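PDB 2I6D: RNA methyltransferase, TrmH family from Porphyromonas gingivalis, which probably methylates RNA, as other members of the TrmH family of SPOUT methyltransferases do. Local coordinates for residues P178-F183 against D222-P227; Q187-A192 against A247-E252. One frame throughout, in Å; residues are numbered along the deposited sequence. Where two conformers were deposited one is given.

Overall arrangement
Both interactions belong to one margin of the parallel sheet of the methyltransferase domain, and their centres are 8 Å apart. Interaction 1 pairs strand 179-182 with strand 222-225. Interaction 2 joins the edge strand 187-188 and the turn after it to helix 242-255. Strand 222-225 connects them, because it lies between the other two strands. Thr-225 N is 2.9 Å from Gln-187 O, and Thr-225 O is 2.9 Å from Leu-189 N; both are probable hydrogen bonds. Leu-224 CD2 packs 3.6 Å from Ala-192 CB. The segments of the two interactions alternate along the chain. Helix 242-255 packs on side chains from both.

Interaction 1: residues P178-F183 against D222-P227; sequences PVYGAF and DRLTIP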
ATOM      1  N   PRO A 178      14.757  11.609 -11.990  1.00 33.36           N
ATOM      2  CA  PRO A 178      14.054  12.822 -11.628  1.00 33.39           C
ATOM      3  C   PRO A 178      13.133  12.589 -10.431  1.00 32.78           C
ATOM      4  O   PRO A 178      12.479  11.536 -10.326  1.00 32.71           O
ATOM      5  CB  PRO A 178      13.192  13.129 -12.876  1.00 33.85           C
ATOM      6  CG  PRO A 178      13.099  11.821 -13.601  1.00 33.76           C
ATOM      7  CD  PRO A 178      14.354  11.089 -13.311  1.00 33.24           C
ATOM      8  N   VAL A 179      13.089  13.573  -9.553  1.00 31.53           N
ATOM      9  CA  VAL A 179      12.280  13.510  -8.361  1.00 31.14           C
ATOM     10  C   VAL A 179      11.248  14.627  -8.397  1.00 31.81           C
ATOM     11  O   VAL A 179      11.568  15.804  -8.207  1.00 34.11           O
ATOM     12  CB  VAL A 179      13.132  13.585  -7.062  1.00 31.11           C
ATOM     13  CG1 VAL A 179      12.232  13.413  -5.841  1.00 31.15           C
ATOM     14  CG2 VAL A 179      14.236  12.517  -7.074  1.00 28.61           C
ATOM     15  N   TYR A 180      10.011  14.246  -8.647  1.00 30.63           N
ATOM     16  CA  TYR A 180       8.907  15.190  -8.738  1.00 31.23           C
ATOM     17  C   TYR A 180       8.203  15.244  -7.391  1.00 31.40           C
ATOM     18  O   TYR A 180       8.244  14.276  -6.611  1.00 31.39           O
ATOM     19  CB  TYR A 180       7.918  14.716  -9.810  1.00 31.47           C
ATOM     20  CG  TYR A 180       8.508  14.745 -11.182  1.00 30.27           C
ATOM     21  CD1 TYR A 180       9.187  13.639 -11.692  1.00 31.16           C
ATOM     22  CD2 TYR A 180       8.376  15.876 -11.983  1.00 31.44           C
ATOM     23  CE1 TYR A 180       9.736  13.670 -12.960  1.00 31.92           C
ATOM     24  CE2 TYR A 180       8.910  15.917 -13.251  1.00 33.28           C
ATOM     25  CZ  TYR A 180       9.589  14.806 -13.734  1.00 32.87           C
ATOM     26  OH  TYR A 180      10.148  14.836 -14.992  1.00 33.97           O
ATOM     27  N   GLY A 181       7.596  16.384  -7.104  1.00 31.78           N
ATOM     28  CA  GLY A 181       6.828  16.569  -5.869  1.00 31.64           C
ATOM     29  C   GLY A 181       5.584  17.383  -6.125  1.00 32.52           C
ATOM     30  O   GLY A 181       5.605  18.337  -6.920  1.00 32.38           O
ATOM     31  N   ALA A 182       4.506  17.040  -5.417  1.00 32.20           N
ATOM     32  CA  ALA A 182       3.239  17.748  -5.542  1.00 32.15           C
ATOM     33  C   ALA A 182       3.175  18.864  -4.490  1.00 33.03           C
ATOM     34  O   ALA A 182       3.272  18.592  -3.278  1.00 32.48           O
ATOM     35  CB  ALA A 182       2.079  16.774  -5.352  1.00 32.49           C
ATOM     36  N   PHE A 183       3.072  20.107  -4.963  1.00 32.09           N
ATOM     37  CA  PHE A 183       3.096  21.283  -4.092  1.00 33.75           C
ATOM     38  C   PHE A 183       1.975  22.216  -4.465  1.00 34.52           C
ATOM     39  O   PHE A 183       1.394  22.087  -5.542  1.00 34.23           O
ATOM     40  CB  PHE A 183       4.408  22.038  -4.252  1.00 33.86           C
ATOM     41  CG  PHE A 183       5.601  21.293  -3.704  1.00 35.64           C
ATOM     42  CD1 PHE A 183       5.943  21.394  -2.356  1.00 37.80           C
ATOM     43  CD2 PHE A 183       6.379  20.501  -4.537  1.00 35.92           C
ATOM     44  CE1 PHE A 183       7.057  20.699  -1.847  1.00 36.25           C
ATOM     45  CE2 PHE A 183       7.479  19.812  -4.049  1.00 35.77           C
ATOM     46  CZ  PHE A 183       7.829  19.929  -2.696  1.00 36.20           C
ATOM     47  N   ASP A 222      11.839  18.737  -9.335  1.00 30.78           N
ATOM     48  CA  ASP A 222      10.790  19.308 -10.184  1.00 31.40           C
ATOM     49  C   ASP A 222       9.490  19.418  -9.381  1.00 30.66           C
ATOM     50  O   ASP A 222       8.836  18.407  -9.089  1.00 29.96           O
ATOM     51  CB  ASP A 222      10.568  18.402 -11.397  1.00 31.44           C
ATOM     52  CG  ASP A 222      11.798  18.301 -12.294  1.00 34.81           C
ATOM     53  OD1 ASP A 222      11.875  19.100 -13.245  1.00 36.50           O
ATOM     54  OD2 ASP A 222      12.702  17.470 -12.045  1.00 37.41           O
ATOM     55  N   ARG A 223       9.107  20.646  -9.039  1.00 30.55           N
ATOM     56  CA  ARG A 223       7.842  20.862  -8.315  1.00 30.27           C
ATOM     57  C   ARG A 223       6.665  20.948  -9.278  1.00 30.42           C
ATOM     58  O   ARG A 223       6.710  21.735 -10.221  1.00 31.09           O
ATOM     59  CB  ARG A 223       7.889  22.168  -7.516  1.00 30.29           C
ATOM     60  CG  ARG A 223       8.902  22.187  -6.443  1.00 30.67           C
ATOM     61  CD  ARG A 223       8.983  23.611  -5.852  1.00 33.99           C
ATOM     62  NE  ARG A 223       9.161  23.475  -4.418  1.00 38.16           N
ATOM     63  CZ  ARG A 223       8.278  23.828  -3.490  1.00 38.39           C
ATOM     64  NH1 ARG A 223       8.598  23.622  -2.221  1.00 38.58           N
ATOM     65  NH2 ARG A 223       7.117  24.415  -3.804  1.00 35.25           N
ATOM     66  N   LEU A 224       5.621  20.176  -8.996  1.00 29.97           N
ATOM     67  CA  LEU A 224       4.395  20.158  -9.778  1.00 31.61           C
ATOM     68  C   LEU A 224       3.213  20.662  -8.952  1.00 32.22           C
ATOM     69  O   LEU A 224       3.111  20.406  -7.739  1.00 33.78           O
ATOM     70  CB  LEU A 224       4.071  18.721 -10.247  1.00 30.96           C
ATOM     71  CG  LEU A 224       5.197  18.011 -11.027  1.00 31.83           C
ATOM     72  CD1 LEU A 224       4.751  16.595 -11.370  1.00 31.92           C
ATOM     73  CD2 LEU A 224       5.498  18.798 -12.323  1.00 31.45           C
ATOM     74  N   THR A 225       2.284  21.316  -9.631  1.00 32.68           N
ATOM     75  CA  THR A 225       1.070  21.777  -8.984  1.00 32.79           C
ATOM     76  C   THR A 225      -0.116  21.401  -9.863  1.00 32.04           C
ATOM     77  O   THR A 225      -0.006  21.387 -11.089  1.00 31.60           O
ATOM     78  CB  THR A 225       1.105  23.300  -8.791  1.00 33.76           C
ATOM     79  OG1 THR A 225       2.319  23.663  -8.124  1.00 36.39           O
ATOM     80  CG2 THR A 225      -0.045  23.762  -7.934  1.00 34.07           C
ATOM     81  N   ILE A 226      -1.249  21.119  -9.233  1.00 31.40           N
ATOM     82  CA  ILE A 226      -2.510  20.983  -9.938  1.00 31.89           C
ATOM     83  C   ILE A 226      -3.242  22.304  -9.772  1.00 31.86           C
ATOM     84  O   ILE A 226      -3.684  22.649  -8.672  1.00 30.92           O
ATOM     85  CB  ILE A 226      -3.368  19.833  -9.349  1.00 31.49           C
ATOM     86  CG1 ILE A 226      -2.577  18.506  -9.372  1.00 33.08           C
ATOM     87  CG2 ILE A 226      -4.715  19.734 -10.101  1.00 32.25           C
ATOM     88  CD1 ILE A 226      -3.222  17.397  -8.509  1.00 34.41           C
ATOM     89  N   PRO A 227      -3.400  23.049 -10.869  1.00 32.22           N
ATOM     90  CA  PRO A 227      -3.943  24.401 -10.777  1.00 32.39           C
ATOM     91  C   PRO A 227      -5.404  24.405 -10.308  1.00 31.54           C
ATOM     92  O   PRO A 227      -6.195  23.539 -10.717  1.00 29.60           O
ATOM     93  CB  PRO A 227      -3.858  24.928 -12.223  1.00 32.77           C
ATOM     94  CG  PRO A 227      -3.013  23.924 -12.977  1.00 33.71           C
ATOM     95  CD  PRO A 227      -3.104  22.632 -12.256  1.00 33.74           C
TER
HETATM   96  O   HOH W   1      -0.509  20.362  -6.109  1.00 43.34           O
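Arg-223 lies across the ring of Phe-183, and the two side chains meet at about a right angle. The contact starts at Arg-223 CB, 3.7 Å from Phe-183 CD2. Arg-223 CG comes next, near CD2 and CE2 of the same ring. The chain bends at chi3 (141°), which places Arg-223 NE 4.0 Å from Phe-183 CE2. Arg-223 CZ then sits over the ring centre, 3.6 Å from the Phe-183 centroid. The guanidinium and the ring are 18° from parallel, a flat cation-pi stack. At the tip, Arg-223 NH1 is 3.3 Å from Phe-183 CE1, while NH2 lies near CG and CB. NH2 also donates to Asp-185 O, which helps fix the rotation of the group.

The backbones form parallel bridges. Leu-224 N gives a nearly straight bond of 2.8 Å to Gly-181 O, and Phe-183 N does the same to Leu-224 O at 2.8 Å. The bonds from Asp-222 N to Val-179 O and from Gly-181 N to Asp-222 O are longer and more bent. Phe-183 O has two donors. Thr-225 OG1 reaches it from above the carbonyl plane at 3.2 Å, and a water donates to it and accepts from Ile-226 N.

On the other face of the sheet, Tyr-180 and Asp-222 lie side by side, with Tyr-180 CD2 3.4 Å from Asp-222 CB. Leu-224 CD1 packs next to the same ring atom. These are neighbouring parallel strands of the SpoU methylase domain, consistent with the SPOUT fold. Helix 242-255 packs on the Tyr-180 face: Trp-253 meets Tyr-180 edge-to-face and touches Leu-224, and Leu-249 touches Ala-182. Backbone bonds of Tyr-180 and Ala-182 with Val-204 join strand 179-182 to strand 201-206, on the side away from strand 222-225.

Interaction 2: residues Q187-A192 against A247-E252; sequences QSLYEA and AILCSE
Leu-189 points at helix 242-255 and touches it with one methyl, CD1. Leu-189 was modelled in two conformers, and its contacts described here hold for one of them. Its chi1 of 89° puts CG in the crowded position between the backbone N and the carbonyl carbon. Leu-189 CD1 is 3.7 Å from Leu-249 CD2 and 4.0 Å from Ile-248 CG2. The same methyl lies 3.9 Å from Glu-252 CG, so Ile-248, Leu-249 and Glu-252 all meet this one methyl. Leu-189 and Leu-249 cross obliquely. The other methyl, Leu-189 CD2, sits 3.4 Å above the plane of the Tyr-190 ring and over its centre.

Glu-252 meets Tyr-190 differently. Its CD lies at the ring edge, in the ring plane, and the carboxylate is turned 87° from the ring. Glu-252 OE2 is 3.8 Å from Tyr-190 CD1. The bend at chi2 (56°) sets Glu-252 CD there. OE2 also takes salt bridges from Arg-255 and Arg-256, and these probably balance its charge. A water donates to OE2 and to Tyr-190 O, joining the carboxylate to the turn.

The turn is held from within. Ser-188 OG accepts from Tyr-190 N at 3.2 Å, an ST turn, and Ser-188 O accepts from Glu-191 N. Leu-249 also touches Leu-203, Leu-205 and Leu-224, so the helix packs on the face of the sheet. The arrangement is that of an alpha/beta domain, with helix 242-255 packed over one face of a parallel sheet and the turn after edge strand 187-188 folded against it, consistent with the knotted SPOUT methyltransferase fold.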
ATOM      1  N   GLN A 187       5.285  24.232 -10.931  1.00 35.14           N
ATOM      2  CA  GLN A 187       4.894  24.229 -12.341  1.00 34.62           C
ATOM      3  C   GLN A 187       3.573  23.480 -12.553  1.00 32.34           C
ATOM      4  O   GLN A 187       3.415  22.384 -12.042  1.00 32.15           O
ATOM      5  CB  GLN A 187       5.976  23.533 -13.159  1.00 34.85           C
ATOM      6  CG  GLN A 187       5.667  23.510 -14.650  1.00 37.00           C
ATOM      7  CD  GLN A 187       6.858  23.068 -15.472  1.00 38.72           C
ATOM      8  OE1 GLN A 187       7.658  22.246 -15.029  1.00 39.17           O
ATOM      9  NE2 GLN A 187       6.962  23.596 -16.680  1.00 37.89           N
ATOM     10  N   SER A 188       2.648  24.045 -13.329  1.00 31.92           N
ATOM     11  CA  SER A 188       1.424  23.312 -13.677  1.00 30.04           C
ATOM     12  C   SER A 188       1.793  21.947 -14.229  1.00 30.18           C
ATOM     13  O   SER A 188       2.630  21.847 -15.132  1.00 30.02           O
ATOM     14  CB  SER A 188       0.597  24.044 -14.733  1.00 30.74           C
ATOM     15  OG  SER A 188      -0.418  23.170 -15.205  1.00 29.32           O
ATOM     16  N   LEU A 189       1.168  20.889 -13.708  0.50 29.49           N
ATOM     17  CA  LEU A 189       1.398  19.522 -14.195  0.50 29.93           C
ATOM     18  C   LEU A 189       1.034  19.349 -15.676  0.50 30.16           C
ATOM     19  O   LEU A 189       1.520  18.427 -16.327  0.50 30.10           O
ATOM     20  CB  LEU A 189       0.644  18.475 -13.349  0.50 30.33           C
ATOM     21  CG  LEU A 189      -0.794  18.077 -13.712  0.50 30.12           C
ATOM     22  CD1 LEU A 189      -1.170  16.730 -13.135  0.50 30.35           C
ATOM     23  CD2 LEU A 189      -1.785  19.135 -13.269  0.50 29.95           C
ATOM     24  N   TYR A 190       0.161  20.208 -16.187  1.00 29.63           N
ATOM     25  CA  TYR A 190      -0.189  20.182 -17.610  1.00 31.48           C
ATOM     26  C   TYR A 190       0.887  20.773 -18.510  1.00 32.18           C
ATOM     27  O   TYR A 190       0.917  20.472 -19.695  1.00 32.77           O
ATOM     28  CB  TYR A 190      -1.528  20.887 -17.855  1.00 32.75           C
ATOM     29  CG  TYR A 190      -2.610  20.334 -16.960  1.00 34.14           C
ATOM     30  CD1 TYR A 190      -2.823  18.957 -16.852  1.00 34.29           C
ATOM     31  CD2 TYR A 190      -3.402  21.179 -16.212  1.00 36.30           C
ATOM     32  CE1 TYR A 190      -3.805  18.441 -16.001  1.00 34.07           C
ATOM     33  CE2 TYR A 190      -4.393  20.681 -15.380  1.00 38.02           C
ATOM     34  CZ  TYR A 190      -4.579  19.313 -15.269  1.00 37.28           C
ATOM     35  OH  TYR A 190      -5.584  18.856 -14.417  1.00 39.60           O
ATOM     36  N   GLU A 191       1.755  21.611 -17.942  1.00 31.93           N
ATOM     37  CA  GLU A 191       2.822  22.265 -18.703  1.00 32.48           C
ATOM     38  C   GLU A 191       4.179  21.561 -18.558  1.00 32.11           C
ATOM     39  O   GLU A 191       5.080  21.793 -19.354  1.00 32.11           O
ATOM     40  CB  GLU A 191       2.962  23.739 -18.290  1.00 31.75           C
ATOM     41  CG  GLU A 191       1.670  24.531 -18.437  1.00 32.92           C
ATOM     42  CD  GLU A 191       1.795  26.000 -18.025  1.00 34.80           C
ATOM     43  OE1 GLU A 191       2.756  26.381 -17.315  1.00 38.75           O
ATOM     44  OE2 GLU A 191       0.906  26.768 -18.408  1.00 38.22           O
ATOM     45  N   ALA A 192       4.326  20.721 -17.539  1.00 31.42           N
ATOM     46  CA  ALA A 192       5.595  20.083 -17.285  1.00 31.39           C
ATOM     47  C   ALA A 192       5.790  18.970 -18.309  1.00 31.36           C
ATOM     48  O   ALA A 192       4.869  18.204 -18.534  1.00 30.43           O
ATOM     49  CB  ALA A 192       5.623  19.526 -15.853  1.00 31.80           C
ATOM     50  N   ALA A 247      -4.377  10.643  -7.886  1.00 30.52           N
ATOM     51  CA  ALA A 247      -5.165  10.148  -9.019  1.00 29.81           C
ATOM     52  C   ALA A 247      -5.014  11.087 -10.225  1.00 30.56           C
ATOM     53  O   ALA A 247      -4.837  10.636 -11.355  1.00 30.59           O
ATOM     54  CB  ALA A 247      -6.649  10.031  -8.628  1.00 30.07           C
ATOM     55  N   ILE A 248      -5.091  12.388  -9.972  1.00 30.04           N
ATOM     56  CA  ILE A 248      -4.939  13.374 -11.031  1.00 30.75           C
ATOM     57  C   ILE A 248      -3.551  13.237 -11.666  1.00 30.42           C
ATOM     58  O   ILE A 248      -3.428  13.155 -12.920  1.00 29.98           O
ATOM     59  CB  ILE A 248      -5.200  14.807 -10.521  1.00 31.00           C
ATOM     60  CG1 ILE A 248      -6.706  14.967 -10.244  1.00 29.77           C
ATOM     61  CG2 ILE A 248      -4.801  15.841 -11.596  1.00 30.44           C
ATOM     62  CD1 ILE A 248      -7.015  16.107  -9.259  1.00 30.10           C
ATOM     63  N   LEU A 249      -2.527  13.172 -10.821  1.00 30.45           N
ATOM     64  CA  LEU A 249      -1.129  13.082 -11.307  1.00 30.38           C
ATOM     65  C   LEU A 249      -0.885  11.791 -12.100  1.00 29.72           C
ATOM     66  O   LEU A 249      -0.361  11.852 -13.225  1.00 29.64           O
ATOM     67  CB  LEU A 249      -0.111  13.227 -10.162  1.00 30.02           C
ATOM     68  CG  LEU A 249       0.005  14.669  -9.644  1.00 32.16           C
ATOM     69  CD1 LEU A 249       0.350  14.725  -8.125  1.00 34.43           C
ATOM     70  CD2 LEU A 249       1.020  15.441 -10.462  1.00 32.85           C
ATOM     71  N   CYS A 250      -1.241  10.639 -11.521  1.00 30.00           N
ATOM     72  CA  CYS A 250      -1.128   9.358 -12.244  1.00 31.09           C
ATOM     73  C   CYS A 250      -1.873   9.311 -13.557  1.00 31.03           C
ATOM     74  O   CYS A 250      -1.325   8.791 -14.567  1.00 31.43           O
ATOM     75  CB  CYS A 250      -1.583   8.193 -11.367  1.00 31.56           C
ATOM     76  SG  CYS A 250      -0.475   7.924 -10.003  1.00 36.92           S
ATOM     77  N   SER A 251      -3.115   9.813 -13.571  0.50 30.50           N
ATOM     78  CA  SER A 251      -3.919   9.850 -14.806  0.50 30.79           C
ATOM     79  C   SER A 251      -3.166  10.595 -15.888  0.50 30.74           C
ATOM     80  O   SER A 251      -2.985  10.093 -16.993  0.50 29.66           O
ATOM     81  CB  SER A 251      -5.314  10.476 -14.587  0.50 30.99           C
ATOM     82  OG  SER A 251      -5.923  10.855 -15.827  0.50 30.55           O
ATOM     83  N   GLU A 252      -2.700  11.792 -15.552  1.00 30.31           N
ATOM     84  CA  GLU A 252      -2.016  12.634 -16.515  1.00 31.38           C
ATOM     85  C   GLU A 252      -0.706  11.988 -17.013  1.00 30.88           C
ATOM     86  O   GLU A 252      -0.384  12.047 -18.206  1.00 30.88           O
ATOM     87  CB  GLU A 252      -1.764  13.992 -15.850  1.00 32.52           C
ATOM     88  CG  GLU A 252      -1.157  15.061 -16.654  1.00 35.69           C
ATOM     89  CD  GLU A 252      -1.893  15.419 -17.964  1.00 33.44           C
ATOM     90  OE1 GLU A 252      -3.073  15.060 -18.232  1.00 35.46           O
ATOM     91  OE2 GLU A 252      -1.226  16.089 -18.745  1.00 35.97           O
TER
HETATM   92  O   HOH W   2      -0.437  18.461 -20.805  1.00 46.78           O